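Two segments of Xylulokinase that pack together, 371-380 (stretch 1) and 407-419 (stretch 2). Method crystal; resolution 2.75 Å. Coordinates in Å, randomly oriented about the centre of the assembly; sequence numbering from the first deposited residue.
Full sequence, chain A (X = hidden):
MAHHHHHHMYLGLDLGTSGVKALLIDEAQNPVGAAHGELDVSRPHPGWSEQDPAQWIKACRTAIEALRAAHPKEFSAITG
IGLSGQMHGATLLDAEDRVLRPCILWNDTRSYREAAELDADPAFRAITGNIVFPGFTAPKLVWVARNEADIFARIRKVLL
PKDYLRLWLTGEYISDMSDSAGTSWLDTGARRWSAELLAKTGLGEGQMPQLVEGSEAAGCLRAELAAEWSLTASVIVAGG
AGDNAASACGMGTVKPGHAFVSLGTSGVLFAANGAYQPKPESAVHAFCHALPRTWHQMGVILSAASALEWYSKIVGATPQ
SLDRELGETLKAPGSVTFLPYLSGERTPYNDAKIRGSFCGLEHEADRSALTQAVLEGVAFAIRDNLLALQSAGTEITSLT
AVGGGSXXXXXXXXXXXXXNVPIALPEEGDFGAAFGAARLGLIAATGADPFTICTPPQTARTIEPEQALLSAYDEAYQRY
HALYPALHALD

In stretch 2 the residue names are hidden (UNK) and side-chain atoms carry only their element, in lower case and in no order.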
ATOM      1  N   THR A 371     -15.033  21.299  -9.573  1.00 46.14           N
ATOM      2  CA  THR A 371     -14.947  20.338  -8.473  1.00 39.95           C
ATOM      3  C   THR A 371     -15.628  19.016  -8.834  1.00 45.36           C
ATOM      4  O   THR A 371     -15.022  17.943  -8.706  1.00 40.25           O
ATOM      5  CB  THR A 371     -15.574  20.928  -7.206  1.00 33.97           C
ATOM      6  OG1 THR A 371     -14.808  22.046  -6.769  1.00 46.12           O
ATOM      7  CG2 THR A 371     -15.665  19.889  -6.072  1.00 34.07           C
ATOM      8  N   GLN A 372     -16.879  19.085  -9.318  1.00 40.28           N
ATOM      9  CA  GLN A 372     -17.607  17.887  -9.737  1.00 31.95           C
ATOM     10  C   GLN A 372     -16.839  17.089 -10.790  1.00 36.94           C
ATOM     11  O   GLN A 372     -16.730  15.862 -10.692  1.00 40.32           O
ATOM     12  CB  GLN A 372     -18.967  18.285 -10.272  1.00 32.77           C
ATOM     13  CG  GLN A 372     -19.899  17.166 -10.580  1.00 38.06           C
ATOM     14  CD  GLN A 372     -21.152  17.707 -11.243  1.00 46.51           C
ATOM     15  OE1 GLN A 372     -21.735  18.694 -10.785  1.00 56.69           O
ATOM     16  NE2 GLN A 372     -21.544  17.096 -12.350  1.00 47.46           N
ATOM     17  N   ALA A 373     -16.271  17.768 -11.783  1.00 39.15           N
ATOM     18  CA  ALA A 373     -15.551  17.055 -12.833  1.00 37.91           C
ATOM     19  C   ALA A 373     -14.276  16.407 -12.293  1.00 35.02           C
ATOM     20  O   ALA A 373     -13.822  15.392 -12.837  1.00 35.18           O
ATOM     21  CB  ALA A 373     -15.242  18.004 -13.988  1.00 27.64           C
ATOM     22  N   VAL A 374     -13.665  16.997 -11.258  1.00 44.54           N
ATOM     23  CA  VAL A 374     -12.492  16.381 -10.641  1.00 46.64           C
ATOM     24  C   VAL A 374     -12.876  15.075  -9.960  1.00 39.63           C
ATOM     25  O   VAL A 374     -12.184  14.064 -10.104  1.00 40.66           O
ATOM     26  CB  VAL A 374     -11.810  17.347  -9.644  1.00 42.97           C
ATOM     27  CG1 VAL A 374     -10.690  16.615  -8.845  1.00 35.08           C
ATOM     28  CG2 VAL A 374     -11.272  18.591 -10.353  1.00 33.45           C
ATOM     29  N   LEU A 375     -13.983  15.070  -9.214  1.00 37.70           N
ATOM     30  CA  LEU A 375     -14.421  13.840  -8.565  1.00 32.36           C
ATOM     31  C   LEU A 375     -14.874  12.815  -9.595  1.00 33.98           C
ATOM     32  O   LEU A 375     -14.516  11.632  -9.493  1.00 42.50           O
ATOM     33  CB  LEU A 375     -15.532  14.122  -7.547  1.00 31.85           C
ATOM     34  CG  LEU A 375     -15.299  15.147  -6.418  1.00 30.32           C
ATOM     35  CD1 LEU A 375     -16.361  15.052  -5.330  1.00 30.56           C
ATOM     36  CD2 LEU A 375     -13.895  15.045  -5.820  1.00 27.87           C
ATOM     37  N   GLU A 376     -15.635  13.253 -10.611  1.00 27.59           N
ATOM     38  CA  GLU A 376     -16.040  12.335 -11.678  1.00 25.88           C
ATOM     39  C   GLU A 376     -14.832  11.710 -12.363  1.00 36.19           C
ATOM     40  O   GLU A 376     -14.800  10.491 -12.591  1.00 34.61           O
ATOM     41  CB  GLU A 376     -16.886  13.066 -12.707  1.00 27.08           C
ATOM     42  CG  GLU A 376     -18.309  13.321 -12.322  1.00 39.87           C
ATOM     43  CD  GLU A 376     -18.922  14.458 -13.142  1.00 45.45           C
ATOM     44  OE1 GLU A 376     -18.224  14.979 -14.046  1.00 35.62           O
ATOM     45  OE2 GLU A 376     -20.089  14.824 -12.866  1.00 55.61           O
ATOM     46  N   GLY A 377     -13.825  12.531 -12.670  1.00 30.58           N
ATOM     47  CA  GLY A 377     -12.652  12.047 -13.378  1.00 30.95           C
ATOM     48  C   GLY A 377     -11.852  11.033 -12.579  1.00 35.75           C
ATOM     49  O   GLY A 377     -11.358  10.044 -13.127  1.00 38.01           O
ATOM     50  N   VAL A 378     -11.682  11.270 -11.277  1.00 35.10           N
ATOM     51  CA  VAL A 378     -10.991  10.264 -10.486  1.00 27.51           C
ATOM     52  C   VAL A 378     -11.827   9.004 -10.417  1.00 27.63           C
ATOM     53  O   VAL A 378     -11.300   7.903 -10.567  1.00 43.18           O
ATOM     54  CB  VAL A 378     -10.645  10.791  -9.082  1.00 25.95           C
ATOM     55  CG1 VAL A 378     -10.321   9.626  -8.150  1.00 21.68           C
ATOM     56  CG2 VAL A 378      -9.447  11.690  -9.170  1.00 27.34           C
ATOM     57  N   ALA A 379     -13.152   9.146 -10.293  1.00 26.94           N
ATOM     58  CA  ALA A 379     -14.026   7.975 -10.352  1.00 26.69           C
ATOM     59  C   ALA A 379     -13.812   7.193 -11.648  1.00 34.47           C
ATOM     60  O   ALA A 379     -13.701   5.961 -11.622  1.00 38.53           O
ATOM     61  CB  ALA A 379     -15.487   8.396 -10.223  1.00 26.06           C
ATOM     62  N   PHE A 380     -13.711   7.902 -12.787  1.00 25.38           N
ATOM     63  CA  PHE A 380     -13.470   7.245 -14.070  1.00 35.44           C
ATOM     64  C   PHE A 380     -12.108   6.553 -14.124  1.00 36.58           C
ATOM     65  O   PHE A 380     -11.989   5.449 -14.678  1.00 43.57           O
ATOM     66  CB  PHE A 380     -13.591   8.265 -15.206  1.00 31.75           C
ATOM     67  CG  PHE A 380     -14.956   8.809 -15.367  1.00 27.36           C
ATOM     68  CD1 PHE A 380     -16.042   7.991 -15.176  1.00 26.46           C
ATOM     69  CD2 PHE A 380     -15.166  10.145 -15.678  1.00 33.90           C
ATOM     70  CE1 PHE A 380     -17.325   8.479 -15.306  1.00 33.59           C
ATOM     71  CE2 PHE A 380     -16.443  10.646 -15.801  1.00 37.64           C
ATOM     72  CZ  PHE A 380     -17.526   9.814 -15.611  1.00 35.81           C
ATOM     73  N   UNK A 407     -14.307  10.321   2.910  1.00 40.57           N
ATOM     74  CA  UNK A 407     -15.149  11.169   3.744  1.00 42.75           C
ATOM     75  C   UNK A 407     -16.099  12.040   2.936  1.00 44.38           C
ATOM     76  O   UNK A 407     -16.941  12.711   3.531  1.00 39.18           O
ATOM     77  n   UNK A 407     -10.633  10.546   9.211  1.00115.07           N
ATOM     78  c   UNK A 407     -14.280  12.042   4.649  1.00 44.81           C
ATOM     79  c   UNK A 407     -13.792  11.282   5.861  1.00 60.87           C
ATOM     80  c   UNK A 407     -12.741  12.045   6.609  1.00 76.80           C
ATOM     81  c   UNK A 407     -10.992  11.246   8.139  1.00108.72           C
ATOM     82  n   UNK A 407     -10.067  11.886   7.429  1.00111.34           N
ATOM     83  n   UNK A 407     -12.268  11.299   7.768  1.00 92.09           N
ATOM     84  N   UNK A 408     -16.020  11.997   1.603  1.00 44.13           N
ATOM     85  CA  UNK A 408     -16.906  12.751   0.722  1.00 41.29           C
ATOM     86  C   UNK A 408     -18.055  11.855   0.252  1.00 44.50           C
ATOM     87  O   UNK A 408     -17.850  10.921  -0.531  1.00 46.13           O
ATOM     88  o   UNK A 408     -17.041  13.628  -1.498  1.00 35.11           O
ATOM     89  c   UNK A 408     -16.132  13.297  -0.474  1.00 34.82           C
ATOM     90  N   UNK A 409     -19.271  12.168   0.703  1.00 48.95           N
ATOM     91  CA  UNK A 409     -20.447  11.443   0.238  1.00 51.92           C
ATOM     92  C   UNK A 409     -20.598  11.568  -1.277  1.00 50.05           C
ATOM     93  O   UNK A 409     -20.994  10.613  -1.956  1.00 51.12           O
ATOM     94  c   UNK A 409     -21.700  11.965   0.948  1.00 56.94           C
ATOM     95  o   UNK A 409     -21.516  11.890   2.364  1.00 55.73           O
ATOM     96  c   UNK A 409     -22.901  11.148   0.568  1.00 57.93           C
ATOM     97  N   UNK A 410     -20.299  12.742  -1.829  1.00 50.58           N
ATOM     98  CA  UNK A 410     -20.398  12.895  -3.276  1.00 49.65           C
ATOM     99  C   UNK A 410     -19.453  11.933  -3.973  1.00 50.34           C
ATOM    100  O   UNK A 410     -19.844  11.251  -4.926  1.00 46.15           O
ATOM    101  c   UNK A 410     -21.810  15.388  -5.241  1.00 51.02           C
ATOM    102  c   UNK A 410     -22.315  15.666  -6.498  1.00 48.97           C
ATOM    103  o   UNK A 410     -22.141  15.446  -8.876  1.00 49.35           O
ATOM    104  c   UNK A 410     -20.101  14.335  -3.703  1.00 52.87           C
ATOM    105  c   UNK A 410     -19.983  14.188  -6.219  1.00 35.51           C
ATOM    106  c   UNK A 410     -21.644  15.191  -7.615  1.00 48.29           C
ATOM    107  c   UNK A 410     -20.631  14.650  -5.082  1.00 51.81           C
ATOM    108  c   UNK A 410     -20.478  14.455  -7.475  1.00 35.66           C
ATOM    109  N   UNK A 411     -18.204  11.859  -3.498  1.00 55.29           N
ATOM    110  CA  UNK A 411     -17.206  11.023  -4.165  1.00 46.39           C
ATOM    111  C   UNK A 411     -17.619   9.567  -4.164  1.00 37.44           C
ATOM    112  O   UNK A 411     -17.380   8.856  -5.144  1.00 42.01           O
ATOM    113  c   UNK A 411     -15.834  11.157  -3.509  1.00 43.68           C
ATOM    114  c   UNK A 411     -10.756  12.499  -4.539  1.00 27.84           C
ATOM    115  c   UNK A 411     -14.785  10.832  -5.829  1.00 35.81           C
ATOM    116  c   UNK A 411     -14.722  11.192  -4.508  1.00 38.61           C
ATOM    117  c   UNK A 411     -11.417  12.610  -3.318  1.00 28.88           C
ATOM    118  n   UNK A 411     -13.569  11.062  -6.439  1.00 28.61           N
ATOM    119  c   UNK A 411     -12.706  11.599  -5.517  1.00 39.06           C
ATOM    120  c   UNK A 411     -11.381  12.001  -5.652  1.00 31.84           C
ATOM    121  c   UNK A 411     -12.732  12.221  -3.177  1.00 31.34           C
ATOM    122  c   UNK A 411     -13.401  11.701  -4.292  1.00 41.01           C
ATOM    123  N   UNK A 412     -18.211   9.100  -3.058  1.00 32.19           N
ATOM    124  CA  UNK A 412     -18.619   7.699  -2.954  1.00 33.69           C
ATOM    125  C   UNK A 412     -19.775   7.385  -3.887  1.00 40.54           C
ATOM    126  O   UNK A 412     -19.787   6.323  -4.525  1.00 44.46           O
ATOM    127  c   UNK A 412     -16.715   6.557  -0.935  1.00 30.97           C
ATOM    128  c   UNK A 412     -18.355   7.122   0.858  1.00 37.83           C
ATOM    129  c   UNK A 412     -17.852   7.474  -0.517  1.00 32.81           C
ATOM    130  c   UNK A 412     -18.994   7.356  -1.512  1.00 33.54           C
ATOM    131  N   UNK A 413     -20.762   8.287  -3.967  1.00 43.10           N
ATOM    132  CA  UNK A 413     -21.870   8.082  -4.897  1.00 45.28           C
ATOM    133  C   UNK A 413     -21.378   8.133  -6.338  1.00 43.57           C
ATOM    134  O   UNK A 413     -21.843   7.369  -7.188  1.00 51.34           O
ATOM    135  c   UNK A 413     -24.936   9.758  -3.292  1.00 51.24           C
ATOM    136  n   UNK A 413     -26.619  10.815  -1.844  1.00 47.40           N
ATOM    137  c   UNK A 413     -25.434   9.944  -1.882  1.00 44.62           C
ATOM    138  c   UNK A 413     -22.950   9.138  -4.670  1.00 44.42           C
ATOM    139  c   UNK A 413     -23.598   9.068  -3.310  1.00 48.69           C
ATOM    140  N   UNK A 414     -20.408   9.000  -6.620  1.00 34.69           N
ATOM    141  CA  UNK A 414     -19.841   9.054  -7.960  1.00 36.91           C
ATOM    142  C   UNK A 414     -19.113   7.759  -8.313  1.00 41.49           C
ATOM    143  O   UNK A 414     -19.280   7.237  -9.421  1.00 50.25           O
ATOM    144  c   UNK A 414     -18.903  10.252  -8.084  1.00 34.04           C
ATOM    145  N   UNK A 415     -18.309   7.220  -7.390  1.00 35.49           N
ATOM    146  CA  UNK A 415     -17.558   5.993  -7.679  1.00 41.98           C
ATOM    147  C   UNK A 415     -18.502   4.795  -7.836  1.00 41.75           C
ATOM    148  O   UNK A 415     -18.325   3.962  -8.734  1.00 35.69           O
ATOM    149  c   UNK A 415     -15.738   4.479  -6.840  1.00 27.62           C
ATOM    150  c   UNK A 415     -16.494   5.759  -6.588  1.00 37.84           C
ATOM    151  c   UNK A 415     -14.609   7.005  -5.336  1.00 32.72           C
ATOM    152  c   UNK A 415     -15.521   6.943  -6.560  1.00 40.57           C
ATOM    153  N   UNK A 416     -19.532   4.703  -6.988  1.00 31.94           N
ATOM    154  CA  UNK A 416     -20.501   3.614  -7.112  1.00 40.93           C
ATOM    155  C   UNK A 416     -21.258   3.698  -8.430  1.00 47.26           C
ATOM    156  O   UNK A 416     -21.501   2.679  -9.088  1.00 46.07           O
ATOM    157  c   UNK A 416     -21.484   3.628  -5.938  1.00 36.94           C
ATOM    158  N   UNK A 417     -21.675   4.895  -8.819  1.00 39.31           N
ATOM    159  CA  UNK A 417     -22.412   4.978 -10.064  1.00 44.79           C
ATOM    160  C   UNK A 417     -21.505   4.761 -11.275  1.00 49.72           C
ATOM    161  O   UNK A 417     -21.945   4.201 -12.293  1.00 35.66           O
ATOM    162  c   UNK A 417     -23.163   6.305 -10.108  1.00 42.34           C
ATOM    163  o   UNK A 417     -24.054   6.347  -8.978  1.00 41.04           O
ATOM    164  c   UNK A 417     -23.941   6.481 -11.435  1.00 37.97           C
ATOM    165  N   UNK A 418     -20.230   5.138 -11.169  1.00 33.23           N
ATOM    166  CA  UNK A 418     -19.325   4.913 -12.283  1.00 31.64           C
ATOM    167  C   UNK A 418     -19.030   3.423 -12.467  1.00 42.14           C
ATOM    168  O   UNK A 418     -18.886   2.957 -13.601  1.00 42.09           O
ATOM    169  c   UNK A 418     -18.042   5.725 -12.094  1.00 42.18           C
ATOM    170  N   UNK A 419     -18.935   2.662 -11.366  1.00 46.04           N
ATOM    171  CA  UNK A 419     -18.646   1.228 -11.405  1.00 40.74           C
ATOM    172  C   UNK A 419     -19.888   0.362 -11.456  1.00 45.52           C
ATOM    173  O   UNK A 419     -19.800  -0.801 -11.860  1.00 52.89           O
ATOM    174  c   UNK A 419     -15.554   1.581 -10.886  1.00 34.19           C
ATOM    175  c   UNK A 419     -16.618   1.605  -9.789  1.00 36.49           C
ATOM    176  c   UNK A 419     -16.049   1.066  -8.518  1.00 38.33           C
ATOM    177  c   UNK A 419     -17.865   0.803 -10.156  1.00 31.67           C
TER

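Position 407 carries three carbons, a nitrogen, then a carbon bearing two more nitrogens. This guanidinium chain touches nothing on stretch 1 and is poorly ordered. It is Arg-407.

Position 408 has one carbon and one oxygen. The oxygen lies 4.1 Å from Leu-375 CD1. This is Ser-408, the N-cap: its OG accepts from the backbone N of position 411 at 2.9 Å.

Position 409 has one carbon carrying an oxygen and a carbon. It is out of reach of stretch 1. It is Thr-409.

Position 410 has one carbon, then a six-carbon ring bearing an oxygen. That oxygen is 3.3 Å from Gln-372 CG, and a ring carbon is 3.8 Å from Leu-375 CD1. A hydroxylated ring makes it Tyr-410.

Position 411 has one carbon, then fused five- and six-membered rings of eight carbons and one nitrogen. The nitrogen is 3.2 Å from Leu-375 O, and Leu-375 CD2 sits over one face of the six-membered ring, 3.7 Å from its centroid, a CH-pi contact. An indole means Trp-411. Its NE1 gives Leu-375 O a weak hydrogen bond. Val-378 CG1 is 3.6 Å from Trp-411 CZ2.

Position 412 has four carbons, forked at the second, and does not reach stretch 1. It is Leu-412.

Position 413 has four carbons in a row ending in nitrogen. It does not reach stretch 1. It is Lys-413.

Position 414 has a single carbon, 4.4 Å from Ala-379 CB. It is Ala-414.

Position 415 has four carbons, forked at the first, with one arm two carbons long. The first carbon of that arm is 3.9 Å from Ala-379 CB. It is Ile-415.

Position 416 has one carbon and no contact. It is Ala-416.

Position 417 has one carbon carrying an oxygen and a carbon. It is out of reach of stretch 1. It is Thr-417. Its OG1 donates to Lys-413 O at 3.0 Å.

Position 418 has one carbon, 4.1 Å from Ala-379 CB and 4.3 Å from Phe-380 CE1. It is Ala-418.

Position 419 has four carbons, forked at the second. A terminal carbon comes nearest, 4.8 Å from Ala-379 O. It is Leu-419.

The two helices run at 42° and approach to 8.8 Å between axes. At one end, Leu-375 packs against the Tyr-410 and Trp-411 rings. Further along, small side chains meet: Ala-379 faces Ala-414 and Ala-418, and its CA is 4.9 Å from Ile-415 CA. The contact is mainly apolar, with the weak indole bond as its one hydrogen bond. It buries 515 Å².

Stretch 2 407-419: RSTYWLKAIATAL
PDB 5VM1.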